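Local coordinates for protein HTH-type transcriptional regulator mcbR (Escherichia coli UMEA 3718-1, PDB 4P9F) that represses transcription of mcbA by binding its promoter region, which prevents colanic acid overproduction and mucoidy and is important for biofilm formation, at residues Val71-Asp77 / Leu209-Tyr213; Ser19-Pro25 / Pro158-Tyr164; Leu86-Ala90 / Leu145-Ile149; Arg130-Leu134 / Glu150-Val154; Leu113-Gln117 / Pro169-Arg173. All blocks are in the same frame, centred on the assembly; numbering follows the deposited sequence.

How the contacts relate
From the N terminus, the loop that follows helix 6-19 is the first element used: contact 2 joins it to residues 158-164 and so ties the DNA-binding part to the FCD domain. Contact 1 opens later, at the start of helix 73-95, and closes last, at the C-terminal end, so it crosses contact 2 and encloses contacts 3, 4 and 5. Contact 3 (86-90 with 145-149) and contact 4 (130-134 with 150-154) share helix 143-156, cross along the chain, and both lie within the loop closed by contact 2. Contact 5 (113-117 with 169-173) encloses contact 4 but crosses contacts 2 and 3. Glu87 of contact 3 reaches Arg133 and Trp153 of contact 4.

Contact 1: Val71-Asp77 / Leu209-Tyr213; sequences VGKRQLD and LYQQY
Tyr213 lays one face of its ring against Lys73 where helix 73-95 begins, in the all-helical bundle of this FCD-type GntR regulator. Lys73 CB stands almost squarely over that face, 3.8 Å from the ring centroid, in a CH-pi contact. The backbone N of Lys73 lies over the same face, nearer its rim. At the ring edge the phenol donates to the carbonyl just before the helix, with Tyr213 OH 2.7 Å from Val71 O and tilted 35° from the carbonyl plane. Leu76 enters from the next helical turn: its CD2 meets Tyr210 CE1 and also touches Leu209 CB at 4.0 Å.

Behind these contacts, Gln212 backs the aromatic ring, its CG lying over the centre of the other face of Tyr213. Gln212 NE2 donates to Leu209 O at 2.8 Å, while Gln212 N reaches the same oxygen from the opposite side of the carbonyl plane. Gln212 NE2 also bonds Gly159 O. One water links Gln212 OE1 to Val71 O. Lys73 bends at chi3 (-74°), which folds CE back beside Tyr213 CB, and its NZ donates to a second water that in turn donates to Tyr210 O at 2.9 Å.

Contact 2: Ser19-Pro25 / Pro158-Tyr164; sequences SIGALKP and PGLHYLY
His161 carries CG anti to its backbone N (chi1 -173°), which swings the imidazole onto the loop at Gly21. Tyr164, one helical turn on, has CG anti to its carbonyl carbon instead (chi1 -67°), and its phenol reaches the neighbouring Ile20. What they meet is a Schellman motif: Gly21, at positive phi, is the C-prime residue that ends helix 6-19 of the DNA-binding part, with Ala22 N bonded to Gln17 O. The contact therefore joins the end of that helix to the FCD domain.

Two carbonyls at the end of the helix, on buried residues, are taken up by ring donors. His161 ND1 donates to Gly21 O at 2.9 Å with an N-H...O angle of 147°, the oxygen lying close to the imidazole plane. Tyr164 OH donates to Ile20 O at 2.8 Å, also from the ring edge. Beside these bonds Gly21 CA lies 3.7 Å from Leu160 CB, which leaves no room for a side chain on the glycine.

The imidazole is covered as well as bonded, since Lys24 CB sits over one of its faces, 3.8 Å from the centroid, in a CH-pi contact. Replacing His161 by alanine would probably leave Gly21 O without its imidazole donor and open a gap under Lys24. Further along, the two proline rings meet, with Pro25 CG 3.7 Å from Pro158 CB.

Contact 3: Leu86-Ala90 / Leu145-Ile149; sequences LELMA and LCEMI
Leu145, Leu86 and Ile149 carry most of this buried contact, in which two helices of the FCD bundle, 73-95 and 143-156, run in broadly opposite directions and pack through aliphatic side chains. The axes of segments 86-90 and 145-149 come within 10.0 Å, with a crossing angle of -143°. Leu145 turns CG away from its own amide nitrogen (chi1 174°), which sends both methyls across to the partner helix. CD1 goes to Leu86 CB at 3.8 Å. CD2 lies at the backbone of the following turn, 3.8 Å from Ala90 CA, with the selenium of selenomethionine Met89 also close by.

Leu86 meets three side chains of the partner helix. Besides Leu145, it has Ile149 CG1 at 3.9 Å from its CB, while its CD1 turns outward to the chain of selenomethionine Met148, 3.7 Å from CG. That outer side belongs to the dimer interface: Leu86 packs on Leu86 of the second subunit and Met148 on Leu152 of the second subunit.

Ile149 closes the other side. Its CG2 branch touches the aliphatic part of Glu87, 3.8 Å from CG, where the glutamate chain passes at a slant before its carboxylate leaves the apolar layer. That buried carboxylate is well satisfied, by a hydrogen bond from Tyr137 and a salt bridge to Arg83 among others. The longer branch of Ile149 reaches past Leu86, and its CD1 ends 3.7 Å from Ala90 CB.

Contact 4: Arg130-Leu134 / Glu150-Val154; sequences RLFRL and EQLWV
Arg130 NH1 and Glu150 OE2 grip one water between them. Arg130 NH1 donates to the water at 2.6 Å, and the water donates on to Glu150 OE2 at 2.8 Å. Neighbouring helices of the FCD bundle, 122-138 and 143-156, are bridged here; segments 130-134 and 150-154 run nearly antiparallel, at 156° with their axes 12.6 Å apart. The two charges themselves stay 4.5 Å apart from Arg130 NH1 to Glu150 OE2, beyond a salt bridge, and the water passes the interaction across.

That wide spacing is filled by the indole of Trp153, whose benzene end points between Arg130 and Leu134. Arg130 approaches it with its aliphatic part, CG lying 3.6 Å from Trp153 CZ3, whereas its guanidinium stands almost perpendicular to the ring, at 89°. The bridging water lies in the plane of both groups. Asn127 OD1 accepts from Arg130 NH2 and helps fix the guanidinium. Arg133 reaches the far end of the indole, with its CB 4.1 Å from Trp153 CH2.

Glu87 on helix 73-95 is the second-shell residue that sets both groups. Its carboxylate accepts from Trp153 NE1 with one oxygen and makes a salt bridge to Arg133 NH1 with the other. Leu134 CD1 also touches the indole, and the side chain crosses Glu150 at about a right angle, Leu134 CD2 lying 3.4 Å from Glu150 OE2.

Contact 5: Leu113-Gln117 / Pro169-Arg173; sequences LQQAQ and PAELR
Pro169 opens this surface contact by offering its carbonyl to Gln117, whose NE2 donates to Pro169 O at 2.9 Å with an N-H...O angle of 162°. The oxygen lies near the amide plane of the glutamine. Leu172 N, in the same 3-10 turn, donates to that oxygen from the other face of the carbonyl plane, so a single backbone atom both closes the turn and ties it to the helix. Gln117 gets there by a bend at chi2 (-84°), which folds its amide over toward the loop.

Next in sequence, Ala170 lends only backbone, its CA lying 3.6 Å from Gln117 NE2. Leu172 touches the stem of the same glutamine more loosely, with CB 4.4 Å from Gln117 CG, and also packs on Ile167.

Arg173 completes the walk by running across the glutamine at about a right angle. Its CD lies 3.3 Å from Gln117 OE1. Beyond that, Gln114 OE1 sits over one face of its guanidinium, toward the rim, 3.5 Å from Arg173 NH1. The amide and guanidinium planes are turned 64° apart, and no hydrogen bond forms between them. With a leucine in place of Gln117, Pro169 O would probably lose its donor from the helix and the aliphatic part of Arg173 would lose its amide neighbour.

The result is a side-chain-to-backbone tie on the surface of the FCD helical bundle, where helix 100-119 holds a 3-10 turn of the connection between helices 161-166 and 177-187.

Contact 1: Val71-Asp77 / Leu209-Tyr213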
# COMPACT_ATOMS: atom_id res chain seq x y z
N VAL A 71 -8.18 15.65 2.49
CA VAL A 71 -8.80 14.47 1.90
C VAL A 71 -10.20 14.80 1.37
O VAL A 71 -11.19 14.75 2.11
CB VAL A 71 -8.84 13.31 2.93
CG1 VAL A 71 -9.45 12.05 2.31
CG2 VAL A 71 -7.43 13.04 3.45
N GLY A 72 -10.28 15.11 0.09
CA GLY A 72 -11.55 15.41 -0.56
C GLY A 72 -12.31 14.12 -0.83
O GLY A 72 -11.75 13.03 -0.67
N LYS A 73 -13.56 14.23 -1.28
CA LYS A 73 -14.41 13.07 -1.56
C LYS A 73 -13.75 12.17 -2.61
O LYS A 73 -13.79 10.94 -2.52
CB LYS A 73 -15.79 13.53 -2.05
CG LYS A 73 -16.77 12.37 -2.31
CD LYS A 73 -18.05 12.84 -2.96
CE LYS A 73 -18.93 13.57 -1.96
NZ LYS A 73 -20.30 13.86 -2.50
N ARG A 74 -13.16 12.80 -3.61
CA ARG A 74 -12.48 12.09 -4.68
C ARG A 74 -11.36 11.21 -4.13
O ARG A 74 -11.23 10.04 -4.51
CB ARG A 74 -11.93 13.10 -5.70
CG ARG A 74 -10.96 12.49 -6.68
CD ARG A 74 -11.71 11.81 -7.81
NE ARG A 74 -12.20 12.77 -8.78
CZ ARG A 74 -11.61 13.03 -9.94
NH1 ARG A 74 -10.49 12.39 -10.27
NH2 ARG A 74 -12.13 13.92 -10.77
N GLN A 75 -10.56 11.75 -3.21
CA GLN A 75 -9.46 10.98 -2.63
C GLN A 75 -9.99 9.90 -1.68
O GLN A 75 -9.49 8.77 -1.68
CB GLN A 75 -8.48 11.89 -1.89
CG GLN A 75 -7.66 12.79 -2.81
CD GLN A 75 -8.50 13.90 -3.44
OE1 GLN A 75 -9.25 14.59 -2.75
NE2 GLN A 75 -8.40 14.05 -4.76
N LEU A 76 -11.00 10.25 -0.88
CA LEU A 76 -11.62 9.28 0.01
C LEU A 76 -12.24 8.15 -0.79
O LEU A 76 -12.15 6.98 -0.40
CB LEU A 76 -12.70 9.94 0.88
CG LEU A 76 -13.40 9.00 1.88
CD1 LEU A 76 -12.40 8.40 2.88
CD2 LEU A 76 -14.58 9.68 2.59
N ASP A 77 -12.85 8.50 -1.92
CA ASP A 77 -13.40 7.49 -2.85
C ASP A 77 -12.35 6.48 -3.28
O ASP A 77 -12.55 5.27 -3.21
CB ASP A 77 -13.96 8.17 -4.11
CG ASP A 77 -15.39 8.65 -3.95
OD1 ASP A 77 -15.95 8.51 -2.85
OD2 ASP A 77 -15.95 9.20 -4.92
N LEU A 209 -19.01 9.30 6.82
CA LEU A 209 -17.92 10.20 6.47
C LEU A 209 -18.31 11.16 5.36
O LEU A 209 -17.86 12.30 5.36
CB LEU A 209 -16.67 9.42 6.04
CG LEU A 209 -16.00 8.56 7.09
CD1 LEU A 209 -14.70 7.99 6.55
CD2 LEU A 209 -15.75 9.38 8.37
N TYR A 210 -19.14 10.71 4.42
CA TYR A 210 -19.47 11.54 3.26
C TYR A 210 -20.33 12.73 3.64
O TYR A 210 -20.40 13.69 2.87
CB TYR A 210 -20.19 10.73 2.18
CG TYR A 210 -19.25 9.98 1.28
CD1 TYR A 210 -18.12 9.37 1.80
CD2 TYR A 210 -19.50 9.85 -0.08
CE1 TYR A 210 -17.26 8.67 0.99
CE2 TYR A 210 -18.63 9.14 -0.90
CZ TYR A 210 -17.51 8.55 -0.34
OH TYR A 210 -16.62 7.83 -1.10
N GLN A 211 -20.93 12.71 4.82
CA GLN A 211 -21.78 13.83 5.23
C GLN A 211 -20.96 15.13 5.32
O GLN A 211 -21.52 16.21 5.27
CB GLN A 211 -22.43 13.55 6.59
CG GLN A 211 -23.34 12.32 6.66
CD GLN A 211 -23.83 12.05 8.09
OE1 GLN A 211 -23.51 12.79 9.03
NE2 GLN A 211 -24.58 10.97 8.26
N GLN A 212 -19.64 15.02 5.41
CA GLN A 212 -18.81 16.22 5.63
C GLN A 212 -18.64 17.07 4.38
O GLN A 212 -18.27 18.23 4.48
CB GLN A 212 -17.43 15.83 6.16
CG GLN A 212 -16.48 15.21 5.14
CD GLN A 212 -15.25 14.60 5.80
OE1 GLN A 212 -14.29 15.30 6.13
NE2 GLN A 212 -15.28 13.29 5.98
N TYR A 213 -18.96 16.50 3.21
CA TYR A 213 -18.77 17.19 1.94
C TYR A 213 -20.04 17.91 1.46
O TYR A 213 -20.02 18.60 0.44
CB TYR A 213 -18.28 16.21 0.86
CG TYR A 213 -17.03 15.47 1.25
CD1 TYR A 213 -15.80 16.13 1.36
CD2 TYR A 213 -17.05 14.09 1.47
CE1 TYR A 213 -14.64 15.45 1.71
CE2 TYR A 213 -15.89 13.41 1.81
CZ TYR A 213 -14.69 14.08 1.93
OH TYR A 213 -13.55 13.41 2.29
O HOH W 1 -11.64 15.29 4.89
O HOH W 2 -21.36 14.75 0.37

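Contact 2: Ser19-Pro25 / Pro158-Tyr164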
# COMPACT_ATOMS: atom_id res chain seq x y z
N SER A 19 -4.64 8.18 11.73
CA SER A 19 -5.62 7.12 11.49
C SER A 19 -6.96 7.29 12.21
O SER A 19 -8.02 6.94 11.66
CB SER A 19 -5.05 5.76 11.90
OG SER A 19 -3.94 5.44 11.09
N ILE A 20 -6.92 7.81 13.43
CA ILE A 20 -8.16 7.96 14.22
C ILE A 20 -8.82 9.33 14.02
O ILE A 20 -9.79 9.66 14.71
CB ILE A 20 -7.91 7.76 15.72
CG1 ILE A 20 -7.01 8.88 16.26
CG2 ILE A 20 -7.33 6.37 15.99
CD1 ILE A 20 -6.81 8.84 17.77
N GLY A 21 -8.31 10.11 13.08
CA GLY A 21 -8.86 11.42 12.76
C GLY A 21 -8.56 12.53 13.76
O GLY A 21 -9.24 13.56 13.78
N ALA A 22 -7.52 12.34 14.56
CA ALA A 22 -7.14 13.32 15.57
C ALA A 22 -6.49 14.57 14.96
O ALA A 22 -6.47 15.63 15.57
CB ALA A 22 -6.19 12.68 16.61
N LEU A 23 -5.98 14.45 13.74
CA LEU A 23 -5.34 15.60 13.11
C LEU A 23 -6.22 16.14 11.99
O LEU A 23 -6.68 15.38 11.12
CB LEU A 23 -3.96 15.22 12.56
CG LEU A 23 -3.01 14.65 13.62
CD1 LEU A 23 -1.67 14.31 13.02
CD2 LEU A 23 -2.86 15.61 14.77
N LYS A 24 -6.44 17.44 12.00
CA LYS A 24 -7.33 18.08 11.04
C LYS A 24 -6.65 18.23 9.68
O LYS A 24 -5.49 18.60 9.61
CB LYS A 24 -7.76 19.46 11.57
CG LYS A 24 -8.80 20.16 10.72
CD LYS A 24 -9.29 21.41 11.42
CE LYS A 24 -10.41 22.09 10.65
NZ LYS A 24 -10.93 23.27 11.40
N PRO A 25 -7.39 17.95 8.59
CA PRO A 25 -6.86 18.19 7.24
C PRO A 25 -6.32 19.61 7.13
O PRO A 25 -6.94 20.55 7.63
CB PRO A 25 -8.10 18.01 6.35
CG PRO A 25 -8.96 17.08 7.09
CD PRO A 25 -8.75 17.37 8.55
N PRO A 158 -7.37 11.79 8.04
CA PRO A 158 -7.84 13.17 8.26
C PRO A 158 -9.33 13.34 7.91
O PRO A 158 -10.01 14.21 8.47
CB PRO A 158 -6.96 14.00 7.32
CG PRO A 158 -5.70 13.17 7.15
CD PRO A 158 -6.20 11.73 7.15
N GLY A 159 -9.84 12.48 7.05
CA GLY A 159 -11.24 12.51 6.69
C GLY A 159 -12.13 12.14 7.88
O GLY A 159 -13.33 12.40 7.85
N LEU A 160 -11.54 11.57 8.93
CA LEU A 160 -12.29 11.13 10.12
C LEU A 160 -12.41 12.25 11.17
O LEU A 160 -13.17 12.14 12.14
CB LEU A 160 -11.62 9.90 10.77
CG LEU A 160 -12.03 8.52 10.25
CD1 LEU A 160 -11.55 8.30 8.82
CD2 LEU A 160 -11.54 7.43 11.18
N HIS A 161 -11.68 13.34 10.96
CA HIS A 161 -11.69 14.43 11.93
C HIS A 161 -13.09 15.01 12.08
O HIS A 161 -13.46 15.49 13.15
CB HIS A 161 -10.72 15.52 11.49
CG HIS A 161 -10.54 16.60 12.51
ND1 HIS A 161 -9.78 16.43 13.65
CD2 HIS A 161 -11.01 17.88 12.56
CE1 HIS A 161 -9.78 17.55 14.35
NE2 HIS A 161 -10.52 18.44 13.71
N TYR A 162 -13.87 14.91 11.01
CA TYR A 162 -15.26 15.35 10.99
C TYR A 162 -16.13 14.68 12.06
O TYR A 162 -17.04 15.29 12.61
CB TYR A 162 -15.83 15.07 9.60
CG TYR A 162 -17.34 15.14 9.48
CD1 TYR A 162 -17.99 16.37 9.39
CD2 TYR A 162 -18.11 13.98 9.42
CE1 TYR A 162 -19.36 16.44 9.26
CE2 TYR A 162 -19.48 14.04 9.29
CZ TYR A 162 -20.10 15.27 9.22
OH TYR A 162 -21.47 15.33 9.09
N LEU A 163 -15.82 13.42 12.36
CA LEU A 163 -16.58 12.64 13.34
C LEU A 163 -16.64 13.26 14.74
O LEU A 163 -17.67 13.21 15.41
CB LEU A 163 -16.00 11.22 13.45
CG LEU A 163 -16.03 10.41 12.15
CD1 LEU A 163 -15.38 9.04 12.33
CD2 LEU A 163 -17.47 10.27 11.65
N TYR A 164 -15.53 13.85 15.17
CA TYR A 164 -15.46 14.38 16.52
C TYR A 164 -16.36 15.59 16.68
O TYR A 164 -16.99 15.76 17.72
CB TYR A 164 -14.01 14.73 16.88
CG TYR A 164 -13.12 13.52 16.97
CD1 TYR A 164 -13.08 12.75 18.12
CD2 TYR A 164 -12.32 13.13 15.89
CE1 TYR A 164 -12.29 11.65 18.21
CE2 TYR A 164 -11.51 12.01 15.97
CZ TYR A 164 -11.50 11.27 17.14
OH TYR A 164 -10.70 10.16 17.27

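Contact 3: Leu86-Ala90 / Leu145-Ile149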
# COMPACT_ATOMS: atom_id res chain seq x y z
N LEU A 86 -8.69 -4.94 -0.48
CA LEU A 86 -7.65 -5.47 0.40
C LEU A 86 -8.21 -6.02 1.70
O LEU A 86 -7.77 -7.07 2.17
CB LEU A 86 -6.62 -4.39 0.70
CG LEU A 86 -5.87 -3.86 -0.54
CD1 LEU A 86 -4.75 -2.86 -0.17
CD2 LEU A 86 -5.33 -5.01 -1.40
N GLU A 87 -9.17 -5.31 2.29
CA GLU A 87 -9.73 -5.72 3.57
C GLU A 87 -10.61 -6.98 3.43
O GLU A 87 -10.59 -7.85 4.29
CB GLU A 87 -10.51 -4.55 4.21
CG GLU A 87 -9.58 -3.38 4.62
CD GLU A 87 -10.28 -2.31 5.47
OE1 GLU A 87 -11.01 -2.67 6.42
OE2 GLU A 87 -10.11 -1.13 5.18
N LEU A 88 -11.35 -7.07 2.33
CA LEU A 88 -12.14 -8.26 2.06
C LEU A 88 -11.22 -9.46 1.81
O LEU A 88 -11.54 -10.59 2.19
CB LEU A 88 -13.06 -8.03 0.86
CG LEU A 88 -14.22 -7.04 1.10
CD1 LEU A 88 -15.18 -7.02 -0.08
CD2 LEU A 88 -14.94 -7.38 2.38
N MSE A 89 -10.10 -9.21 1.16
CA MSE A 89 -9.10 -10.26 0.95
C MSE A 89 -8.50 -10.71 2.28
O MSE A 89 -8.36 -11.91 2.54
CB MSE A 89 -7.98 -9.78 0.01
CG MSE A 89 -6.88 -10.82 -0.26
SE MSE A 89 -5.32 -10.01 -1.18
CE MSE A 89 -6.20 -8.47 -1.98
N ALA A 90 -8.15 -9.73 3.10
CA ALA A 90 -7.61 -10.02 4.42
C ALA A 90 -8.60 -10.83 5.26
O ALA A 90 -8.23 -11.82 5.88
CB ALA A 90 -7.24 -8.71 5.16
N LEU A 145 0.12 -7.26 3.34
CA LEU A 145 -1.28 -6.90 3.11
C LEU A 145 -1.79 -6.07 4.27
O LEU A 145 -2.35 -5.00 4.06
CB LEU A 145 -2.16 -8.15 2.92
CG LEU A 145 -3.68 -7.98 2.80
CD1 LEU A 145 -4.05 -7.10 1.63
CD2 LEU A 145 -4.37 -9.35 2.65
N CYS A 146 -1.56 -6.53 5.49
CA CYS A 146 -2.00 -5.78 6.67
C CYS A 146 -1.37 -4.39 6.79
O CYS A 146 -2.07 -3.42 7.09
CB CYS A 146 -1.68 -6.58 7.94
SG CYS A 146 -2.66 -8.13 8.04
N GLU A 147 -0.06 -4.29 6.55
CA GLU A 147 0.63 -2.99 6.58
C GLU A 147 0.03 -2.05 5.55
O GLU A 147 -0.15 -0.86 5.80
CB GLU A 147 2.14 -3.13 6.36
CG GLU A 147 2.98 -1.90 6.82
CD GLU A 147 2.99 -0.68 5.85
OE1 GLU A 147 2.77 -0.86 4.63
OE2 GLU A 147 3.24 0.46 6.31
N MSE A 148 -0.26 -2.57 4.37
CA MSE A 148 -0.84 -1.73 3.33
C MSE A 148 -2.23 -1.21 3.74
O MSE A 148 -2.58 -0.06 3.49
CB MSE A 148 -0.94 -2.49 2.00
CG MSE A 148 -1.48 -1.61 0.88
SE MSE A 148 -1.09 -2.29 -0.90
CE MSE A 148 0.85 -2.30 -0.73
N ILE A 149 -3.00 -2.08 4.39
CA ILE A 149 -4.31 -1.67 4.90
C ILE A 149 -4.12 -0.55 5.94
O ILE A 149 -4.80 0.47 5.89
CB ILE A 149 -5.08 -2.88 5.50
CG1 ILE A 149 -5.49 -3.86 4.38
CG2 ILE A 149 -6.33 -2.41 6.29
CD1 ILE A 149 -6.09 -5.20 4.89

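Contact 4: Arg130-Leu134 / Glu150-Val154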
# COMPACT_ATOMS: atom_id res chain seq x y z
N ARG A 130 -10.73 -0.05 14.72
CA ARG A 130 -9.41 -0.28 14.13
C ARG A 130 -8.74 -1.53 14.68
O ARG A 130 -8.30 -2.40 13.93
CB ARG A 130 -8.54 0.96 14.37
CG ARG A 130 -7.24 1.05 13.61
CD ARG A 130 -6.43 2.24 14.13
NE ARG A 130 -6.02 2.03 15.53
CZ ARG A 130 -4.94 1.36 15.91
NH1 ARG A 130 -4.15 0.79 15.00
NH2 ARG A 130 -4.66 1.23 17.19
N LEU A 131 -8.67 -1.61 16.01
CA LEU A 131 -8.01 -2.71 16.69
C LEU A 131 -8.71 -4.04 16.40
O LEU A 131 -8.08 -5.08 16.24
CB LEU A 131 -7.99 -2.45 18.20
CG LEU A 131 -6.97 -1.43 18.71
CD1 LEU A 131 -7.07 -1.30 20.22
CD2 LEU A 131 -5.55 -1.79 18.28
N PHE A 132 -10.04 -3.98 16.35
CA PHE A 132 -10.85 -5.15 16.07
C PHE A 132 -10.55 -5.68 14.66
O PHE A 132 -10.24 -6.86 14.48
CB PHE A 132 -12.34 -4.79 16.22
CG PHE A 132 -13.30 -5.90 15.87
CD1 PHE A 132 -13.58 -6.91 16.79
CD2 PHE A 132 -13.94 -5.92 14.65
CE1 PHE A 132 -14.47 -7.94 16.48
CE2 PHE A 132 -14.85 -6.94 14.32
CZ PHE A 132 -15.11 -7.95 15.24
N ARG A 133 -10.63 -4.81 13.66
CA ARG A 133 -10.42 -5.28 12.30
C ARG A 133 -8.97 -5.72 12.08
O ARG A 133 -8.71 -6.72 11.42
CB ARG A 133 -10.80 -4.21 11.27
CG ARG A 133 -12.30 -4.16 10.93
CD ARG A 133 -12.53 -3.22 9.74
NE ARG A 133 -13.39 -2.08 10.02
CZ ARG A 133 -13.63 -1.13 9.13
NH1 ARG A 133 -13.08 -1.19 7.93
NH2 ARG A 133 -14.42 -0.11 9.45
N LEU A 134 -8.03 -5.00 12.67
CA LEU A 134 -6.62 -5.34 12.50
C LEU A 134 -6.29 -6.68 13.15
O LEU A 134 -5.50 -7.45 12.60
CB LEU A 134 -5.74 -4.24 13.07
CG LEU A 134 -4.31 -4.22 12.54
CD1 LEU A 134 -4.30 -4.21 11.03
CD2 LEU A 134 -3.56 -3.03 13.09
N GLU A 150 -3.17 -0.71 6.85
CA GLU A 150 -2.88 0.34 7.83
C GLU A 150 -2.45 1.63 7.16
O GLU A 150 -2.84 2.74 7.57
CB GLU A 150 -1.78 -0.12 8.78
CG GLU A 150 -2.21 -1.21 9.72
CD GLU A 150 -1.23 -1.41 10.85
OE1 GLU A 150 -0.31 -2.22 10.65
OE2 GLU A 150 -1.34 -0.74 11.90
N GLN A 151 -1.67 1.50 6.09
CA GLN A 151 -1.20 2.66 5.33
C GLN A 151 -2.40 3.44 4.76
O GLN A 151 -2.46 4.67 4.83
CB GLN A 151 -0.29 2.18 4.21
CG GLN A 151 0.81 3.11 3.82
CD GLN A 151 1.58 2.61 2.61
OE1 GLN A 151 1.76 3.33 1.65
NE2 GLN A 151 2.02 1.36 2.67
N LEU A 152 -3.38 2.72 4.22
CA LEU A 152 -4.55 3.37 3.63
C LEU A 152 -5.43 4.02 4.71
O LEU A 152 -6.02 5.07 4.48
CB LEU A 152 -5.33 2.35 2.80
CG LEU A 152 -4.59 1.92 1.52
CD1 LEU A 152 -5.20 0.66 0.89
CD2 LEU A 152 -4.58 3.08 0.49
N TRP A 153 -5.48 3.43 5.90
CA TRP A 153 -6.19 4.05 7.02
C TRP A 153 -5.55 5.37 7.43
O TRP A 153 -6.24 6.31 7.84
CB TRP A 153 -6.20 3.10 8.21
CG TRP A 153 -7.14 1.93 8.07
CD1 TRP A 153 -8.09 1.74 7.10
CD2 TRP A 153 -7.17 0.76 8.89
NE1 TRP A 153 -8.73 0.53 7.30
CE2 TRP A 153 -8.18 -0.09 8.39
CE3 TRP A 153 -6.43 0.34 10.02
CZ2 TRP A 153 -8.48 -1.33 8.98
CZ3 TRP A 153 -6.73 -0.89 10.61
CH2 TRP A 153 -7.75 -1.70 10.08
N VAL A 154 -4.22 5.41 7.37
CA VAL A 154 -3.48 6.64 7.65
C VAL A 154 -3.83 7.71 6.61
O VAL A 154 -4.03 8.86 6.97
CB VAL A 154 -1.95 6.41 7.65
CG1 VAL A 154 -1.20 7.75 7.72
CG2 VAL A 154 -1.53 5.50 8.83
O HOH W 3 -3.50 0.86 12.51

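Contact 5: Leu113-Gln117 / Pro169-Arg173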
# COMPACT_ATOMS: atom_id res chain seq x y z
N LEU A 113 -15.89 -1.96 22.35
CA LEU A 113 -16.52 -1.07 21.37
C LEU A 113 -17.90 -0.61 21.85
O LEU A 113 -18.22 0.58 21.78
CB LEU A 113 -16.64 -1.77 20.00
CG LEU A 113 -17.16 -0.91 18.85
CD1 LEU A 113 -16.29 0.34 18.66
CD2 LEU A 113 -17.30 -1.70 17.54
N GLN A 114 -18.70 -1.55 22.34
CA GLN A 114 -20.03 -1.20 22.85
C GLN A 114 -19.92 -0.22 24.02
O GLN A 114 -20.67 0.77 24.09
CB GLN A 114 -20.78 -2.46 23.29
CG GLN A 114 -22.07 -2.21 24.08
CD GLN A 114 -23.14 -1.50 23.26
OE1 GLN A 114 -23.36 -1.81 22.08
NE2 GLN A 114 -23.82 -0.54 23.88
N GLN A 115 -18.98 -0.48 24.91
CA GLN A 115 -18.76 0.39 26.07
C GLN A 115 -18.39 1.77 25.59
O GLN A 115 -18.87 2.77 26.13
CB GLN A 115 -17.68 -0.18 26.99
CG GLN A 115 -18.05 -1.50 27.64
CD GLN A 115 -16.86 -2.15 28.30
OE1 GLN A 115 -15.84 -1.50 28.54
NE2 GLN A 115 -16.98 -3.44 28.60
N ALA A 116 -17.54 1.82 24.56
CA ALA A 116 -17.12 3.10 24.00
C ALA A 116 -18.31 3.89 23.46
O ALA A 116 -18.39 5.10 23.67
CB ALA A 116 -16.07 2.88 22.90
N GLN A 117 -19.22 3.22 22.76
CA GLN A 117 -20.41 3.89 22.22
C GLN A 117 -21.38 4.34 23.33
O GLN A 117 -22.01 5.40 23.24
CB GLN A 117 -21.11 2.98 21.20
CG GLN A 117 -22.27 3.64 20.46
CD GLN A 117 -23.58 3.59 21.25
OE1 GLN A 117 -23.79 2.68 22.05
NE2 GLN A 117 -24.43 4.59 21.07
N PRO A 169 -22.28 10.13 19.01
CA PRO A 169 -22.01 8.70 19.19
C PRO A 169 -23.25 7.89 19.56
O PRO A 169 -23.25 6.68 19.37
CB PRO A 169 -21.00 8.68 20.35
CG PRO A 169 -20.35 10.01 20.29
CD PRO A 169 -21.42 10.96 19.87
N ALA A 170 -24.29 8.56 20.06
CA ALA A 170 -25.55 7.91 20.40
C ALA A 170 -26.27 7.41 19.14
O ALA A 170 -27.05 6.46 19.20
CB ALA A 170 -26.44 8.85 21.17
N GLU A 171 -26.01 8.07 18.02
CA GLU A 171 -26.63 7.71 16.74
C GLU A 171 -25.89 6.57 16.06
O GLU A 171 -26.19 6.22 14.91
CB GLU A 171 -26.69 8.93 15.82
N LEU A 172 -24.90 6.01 16.74
CA LEU A 172 -24.13 4.91 16.18
C LEU A 172 -24.47 3.57 16.83
O LEU A 172 -23.87 2.55 16.51
CB LEU A 172 -22.64 5.18 16.35
CG LEU A 172 -22.06 6.48 15.76
CD1 LEU A 172 -20.57 6.57 16.04
CD2 LEU A 172 -22.33 6.55 14.26
N ARG A 173 -25.51 3.57 17.66
CA ARG A 173 -25.86 2.41 18.47
C ARG A 173 -26.08 1.17 17.62
O ARG A 173 -25.50 0.11 17.88
CB ARG A 173 -27.11 2.71 19.30
CG ARG A 173 -27.59 1.55 20.16
CD ARG A 173 -26.51 1.06 21.11
NE ARG A 173 -27.02 0.03 22.01
CZ ARG A 173 -27.02 -1.27 21.73
NH1 ARG A 173 -26.54 -1.70 20.57
NH2 ARG A 173 -27.50 -2.14 22.61